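Local coordinates for protein N-acetylneuraminate lyase (Peptoclostridium difficile, PDB 4WOZ) that belongs to the dihydrodipicolinate synthetase family of TIM-barrel proteins, at residues Gly36-Ile41 and Lys78-Glu83. Sequence-based numbering, arbitrary orientation.
Sequences GLRQII and KDEVKE
Arg38 reaches across from one helix to two acids of the next, Asp79 and Glu80. Its chain is extended from CG to NE, which carries the guanidinium over to the second helix. There the two carboxylates meet the guanidinium at its edge, each turned nearly perpendicular to its plane. Arg38 NH1 forms a salt bridge and hydrogen bond with Glu80 OE1 at a very short 2.5 Å, the oxygen lying in the guanidinium plane. The N-H...O angle of this bond is 139°. The bond from Arg38 NH2 to Asp79 OD2, 2.8 Å, is straighter, at 154°. A weak bond of 3.3 Å joins Arg38 NH1 to the same Asp79 OD2. Both acid oxygens are approached on their anti side. The bend of Glu80 at chi2 (50°) turns OE1 back against the aliphatic part of Arg38, 3.5 Å from Arg38 CG. Salt bridges from Arg38 NE to Glu34 and from Glu80 OE2 to Arg42 continue the charge network along helix 34-48.

Deeper in, the contact is apolar. Ile41 points toward the second helix, and its CG2 meets Val81 CG2 at 3.5 Å, the two side chains crossing at about a right angle. The same methyl touches Glu80 CG at 3.8 Å. Leu53 of strand 52-55 lies against both Ile41 and Val81. This pairs helices 34-48 and 67-81, successive outer helices of the TIM barrel, with an apolar inner side and a salt-bridge network farther out.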
ATOM      1  N   GLY A  36      35.516  13.437 -13.580  1.00 36.30           N
ATOM      2  CA  GLY A  36      34.628  12.298 -13.725  1.00 32.85           C
ATOM      3  C   GLY A  36      33.273  12.720 -14.262  1.00 32.08           C
ATOM      4  O   GLY A  36      32.725  12.081 -15.159  1.00 31.56           O
ATOM      5  N   LEU A  37      32.734  13.804 -13.716  1.00 30.53           N
ATOM      6  CA  LEU A  37      31.439  14.310 -14.152  1.00 30.42           C
ATOM      7  C   LEU A  37      31.497  14.667 -15.632  1.00 30.35           C
ATOM      8  O   LEU A  37      30.581  14.355 -16.390  1.00 30.45           O
ATOM      9  CB  LEU A  37      31.042  15.540 -13.332  1.00 27.44           C
ATOM     10  CG  LEU A  37      29.791  16.310 -13.778  1.00 28.79           C
ATOM     11  CD1 LEU A  37      28.599  15.366 -13.936  1.00 27.64           C
ATOM     12  CD2 LEU A  37      29.489  17.388 -12.757  1.00 29.34           C
ATOM     13  N   ARG A  38      32.585  15.314 -16.044  1.00 30.15           N
ATOM     14  CA  ARG A  38      32.748  15.695 -17.442  1.00 30.55           C
ATOM     15  C   ARG A  38      32.903  14.460 -18.335  1.00 29.43           C
ATOM     16  O   ARG A  38      32.475  14.466 -19.489  1.00 32.04           O
ATOM     17  CB  ARG A  38      33.949  16.639 -17.602  1.00 26.56           C
ATOM     18  CG  ARG A  38      33.645  18.072 -17.181  1.00 31.16           C
ATOM     19  CD  ARG A  38      34.906  18.914 -17.031  1.00 29.17           C
ATOM     20  NE  ARG A  38      34.602  20.281 -16.618  1.00 31.74           N
ATOM     21  CZ  ARG A  38      34.058  21.205 -17.405  1.00 31.84           C
ATOM     22  NH1 ARG A  38      33.757  20.919 -18.664  1.00 35.62           N
ATOM     23  NH2 ARG A  38      33.802  22.414 -16.930  1.00 33.26           N
ATOM     24  N   GLN A  39      33.499  13.398 -17.805  1.00 29.76           N
ATOM     25  CA  GLN A  39      33.666  12.176 -18.583  1.00 28.80           C
ATOM     26  C   GLN A  39      32.308  11.500 -18.772  1.00 30.31           C
ATOM     27  O   GLN A  39      32.009  10.982 -19.845  1.00 31.27           O
ATOM     28  CB  GLN A  39      34.631  11.216 -17.884  1.00 29.14           C
ATOM     29  CG  GLN A  39      36.019  11.803 -17.630  1.00 31.41           C
ATOM     30  CD  GLN A  39      36.989  10.785 -17.060  1.00 32.70           C
ATOM     31  OE1 GLN A  39      36.598   9.884 -16.315  1.00 33.28           O
ATOM     32  NE2 GLN A  39      38.264  10.932 -17.395  1.00 33.14           N
ATOM     33  N   ILE A  40      31.486  11.494 -17.725  1.00 30.44           N
ATOM     34  CA  ILE A  40      30.158  10.889 -17.823  1.00 29.60           C
ATOM     35  C   ILE A  40      29.394  11.613 -18.931  1.00 29.45           C
ATOM     36  O   ILE A  40      28.812  10.988 -19.815  1.00 29.48           O
ATOM     37  CB  ILE A  40      29.362  11.030 -16.495  1.00 28.11           C
ATOM     38  CG1 ILE A  40      30.009  10.176 -15.397  1.00 28.12           C
ATOM     39  CG2 ILE A  40      27.908  10.606 -16.706  1.00 28.52           C
ATOM     40  CD1 ILE A  40      29.368  10.356 -14.018  1.00 28.01           C
ATOM     41  N   ILE A  41      29.408  12.939 -18.866  1.00 30.35           N
ATOM     42  CA  ILE A  41      28.730  13.773 -19.849  1.00 31.60           C
ATOM     43  C   ILE A  41      29.224  13.460 -21.262  1.00 32.19           C
ATOM     44  O   ILE A  41      28.433  13.198 -22.163  1.00 29.56           O
ATOM     45  CB  ILE A  41      28.969  15.260 -19.544  1.00 31.56           C
ATOM     46  CG1 ILE A  41      28.327  15.608 -18.199  1.00 29.98           C
ATOM     47  CG2 ILE A  41      28.419  16.133 -20.682  1.00 31.70           C
ATOM     48  CD1 ILE A  41      28.606  17.018 -17.723  1.00 29.20           C
ATOM     49  N   LYS A  78      26.441  22.340 -18.508  1.00 33.74           N
ATOM     50  CA  LYS A  78      26.265  23.296 -19.592  1.00 33.83           C
ATOM     51  C   LYS A  78      27.592  23.629 -20.264  1.00 33.14           C
ATOM     52  O   LYS A  78      27.681  23.677 -21.490  1.00 33.98           O
ATOM     53  CB  LYS A  78      25.611  24.576 -19.060  1.00 32.04           C
ATOM     54  CG  LYS A  78      25.356  25.634 -20.123  1.00 33.57           C
ATOM     55  CD  LYS A  78      24.428  25.118 -21.212  1.00 34.58           C
ATOM     56  CE  LYS A  78      24.244  26.148 -22.320  1.00 33.11           C
ATOM     57  NZ  LYS A  78      23.345  25.624 -23.379  1.00 32.11           N
ATOM     58  N   ASP A  79      28.623  23.859 -19.463  1.00 34.13           N
ATOM     59  CA  ASP A  79      29.937  24.190 -20.006  1.00 35.16           C
ATOM     60  C   ASP A  79      30.465  23.056 -20.875  1.00 35.82           C
ATOM     61  O   ASP A  79      30.954  23.284 -21.982  1.00 35.71           O
ATOM     62  CB  ASP A  79      30.931  24.461 -18.876  1.00 35.90           C
ATOM     63  CG  ASP A  79      32.303  24.855 -19.390  1.00 38.26           C
ATOM     64  OD1 ASP A  79      32.398  25.889 -20.084  1.00 40.51           O
ATOM     65  OD2 ASP A  79      33.287  24.137 -19.100  1.00 36.24           O
ATOM     66  N   GLU A  80      30.351  21.832 -20.370  1.00 34.57           N
ATOM     67  CA  GLU A  80      30.831  20.657 -21.081  1.00 36.25           C
ATOM     68  C   GLU A  80      30.035  20.331 -22.339  1.00 36.99           C
ATOM     69  O   GLU A  80      30.607  19.941 -23.354  1.00 37.94           O
ATOM     70  CB  GLU A  80      30.822  19.444 -20.148  1.00 35.40           C
ATOM     71  CG  GLU A  80      31.536  18.232 -20.720  1.00 37.36           C
ATOM     72  CD  GLU A  80      32.917  18.588 -21.250  1.00 38.95           C
ATOM     73  OE1 GLU A  80      33.734  19.129 -20.476  1.00 38.64           O
ATOM     74  OE2 GLU A  80      33.182  18.330 -22.441  1.00 40.67           O
ATOM     75  N   VAL A  81      28.715  20.474 -22.267  1.00 37.10           N
ATOM     76  CA  VAL A  81      27.859  20.178 -23.408  1.00 37.72           C
ATOM     77  C   VAL A  81      27.825  21.319 -24.415  1.00 40.12           C
ATOM     78  O   VAL A  81      27.867  21.092 -25.622  1.00 39.61           O
ATOM     79  CB  VAL A  81      26.408  19.891 -22.961  1.00 38.17           C
ATOM     80  CG1 VAL A  81      25.504  19.766 -24.180  1.00 38.41           C
ATOM     81  CG2 VAL A  81      26.359  18.614 -22.136  1.00 38.08           C
ATOM     82  N   LYS A  82      27.748  22.543 -23.901  1.00 42.32           N
ATOM     83  CA  LYS A  82      27.679  23.740 -24.728  1.00 45.26           C
ATOM     84  C   LYS A  82      26.349  23.744 -25.477  1.00 45.27           C
ATOM     85  O   LYS A  82      25.303  24.011 -24.885  1.00 45.57           O
ATOM     86  CB  LYS A  82      28.857  23.782 -25.704  1.00 48.22           C
ATOM     87  CG  LYS A  82      30.215  23.806 -25.009  1.00 52.27           C
ATOM     88  CD  LYS A  82      31.366  23.779 -26.006  1.00 56.20           C
ATOM     89  CE  LYS A  82      32.720  23.771 -25.300  1.00 56.82           C
ATOM     90  NZ  LYS A  82      32.939  22.526 -24.504  1.00 59.12           N
ATOM     91  N   GLU A  83      26.364  23.489 -26.761  1.00 44.68           N
ATOM     92  CA  GLU A  83      25.176  23.293 -27.524  1.00 44.35           C
ATOM     93  C   GLU A  83      25.077  22.058 -28.354  1.00 42.27           C
ATOM     94  O   GLU A  83      24.308  21.882 -29.154  1.00 40.82           O
ATOM     95  CB  GLU A  83      24.874  24.464 -28.377  1.00 46.18           C
ATOM     96  CG  GLU A  83      25.408  25.716 -27.803  1.00 50.27           C
ATOM     97  CD  GLU A  83      24.422  26.430 -27.007  1.00 53.10           C
ATOM     98  OE1 GLU A  83      24.745  27.507 -26.619  1.00 54.90           O
ATOM     99  OE2 GLU A  83      23.365  25.919 -26.787  1.00 53.61           O
TER